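PDB 3MY9: muconate cycloisomerase from Azorhizobium caulinodans, which belongs to the enolase superfamily, pairing an enolase-type N-terminal domain with a TIM-barrel-like C-terminal domain, and binds magnesium ions. Local coordinates for residues L231-M234 / A235-A239. Sequence-based numbering, arbitrary orientation.
Sequences LDAM and AGFAA. With MG (magnesium ion), chain B.
Ala235 N donates to Leu231 O at 2.7 Å, the shortest of four i to i+4 backbone bonds that run through this helical segment. Gly236 N to Asp232 O (2.8 Å) and Ala238 N to Met234 O (2.9 Å) are two others. In the fourth, Phe237 N donates to Ala233 O at 2.9 Å, and the aromatic ring of Phe237 meets the same oxygen from a roughly perpendicular direction. With CG beside the backbone N and anti to the carbonyl carbon (chi1 -51°), the ring lies back over the preceding turn, its face centred on Ala233 O, which sits 3.2 Å above the ring plane. There the methyl CB of Ala233 also meets ring atom CZ of Phe237, at 4.1 Å. Helix 231-240 links strands 222-223 and 245-247 in a beta-alpha-beta unit of the barrel. Its buried side chains Met234 and Phe237 both touch Val226, and Phe237 also packs on Leu211 of helix 207-215. Close to the helix's C-terminal end, Ala238 O binds magnesium at 2.0 Å; four waters and Leu241 O also ligate the ion. Backbone carbonyls and waters thus make up this site, and the partial negative charge of a helix C-terminus would probably favour a cation there.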
# COMPACT_ATOMS: atom_id res chain seq x y z
N LEU A 231 2.44 8.54 -15.49
CA LEU A 231 3.50 8.15 -14.58
C LEU A 231 3.37 6.70 -14.23
O LEU A 231 4.37 5.99 -14.15
CB LEU A 231 3.48 9.02 -13.29
CG LEU A 231 4.25 10.34 -13.21
CD1 LEU A 231 4.16 10.89 -11.80
CD2 LEU A 231 5.71 10.20 -13.62
N ASP A 232 2.15 6.22 -14.02
CA ASP A 232 1.94 4.79 -13.80
C ASP A 232 2.42 4.02 -15.04
O ASP A 232 3.06 2.97 -14.92
CB ASP A 232 0.47 4.45 -13.53
CG ASP A 232 0.00 4.82 -12.11
OD1 ASP A 232 0.82 4.96 -11.18
OD2 ASP A 232 -1.23 4.94 -11.93
N ALA A 233 2.13 4.52 -16.24
CA ALA A 233 2.60 3.80 -17.42
C ALA A 233 4.15 3.78 -17.43
O ALA A 233 4.76 2.75 -17.68
CB ALA A 233 2.05 4.44 -18.70
N MET A 234 4.77 4.92 -17.16
CA MET A 234 6.21 5.04 -17.09
C MET A 234 6.80 4.10 -16.03
O MET A 234 7.81 3.40 -16.30
CB MET A 234 6.60 6.51 -16.81
CG MET A 234 6.41 7.46 -18.01
SD MET A 234 7.79 7.36 -19.23
CE MET A 234 9.02 8.30 -18.33
N ALA A 235 6.14 4.02 -14.87
CA ALA A 235 6.56 3.09 -13.79
C ALA A 235 6.40 1.64 -14.25
O ALA A 235 7.28 0.81 -14.02
CB ALA A 235 5.77 3.34 -12.44
N GLY A 236 5.30 1.35 -14.93
CA GLY A 236 5.07 0.05 -15.58
C GLY A 236 6.21 -0.32 -16.51
O GLY A 236 6.78 -1.42 -16.42
N PHE A 237 6.62 0.61 -17.38
CA PHE A 237 7.74 0.32 -18.29
C PHE A 237 9.02 0.03 -17.52
O PHE A 237 9.74 -0.92 -17.81
CB PHE A 237 7.98 1.44 -19.32
CG PHE A 237 6.73 1.88 -20.10
CD1 PHE A 237 5.71 0.97 -20.42
CD2 PHE A 237 6.61 3.19 -20.52
CE1 PHE A 237 4.59 1.38 -21.11
CE2 PHE A 237 5.49 3.61 -21.23
CZ PHE A 237 4.48 2.72 -21.53
N ALA A 238 9.34 0.90 -16.56
CA ALA A 238 10.55 0.74 -15.79
C ALA A 238 10.55 -0.61 -15.06
O ALA A 238 11.57 -1.29 -15.02
CB ALA A 238 10.74 1.90 -14.77
N ALA A 239 9.41 -0.97 -14.48
CA ALA A 239 9.32 -2.26 -13.76
C ALA A 239 9.51 -3.45 -14.67
O ALA A 239 10.11 -4.41 -14.25
CB ALA A 239 7.96 -2.42 -12.92
MG MG B . 13.59 -1.28 -15.18
O HOH W 1 13.80 -2.96 -14.15
O HOH W 2 13.79 0.04 -13.51
O HOH W 3 15.78 -1.21 -15.24
O HOH W 4 13.72 0.42 -16.45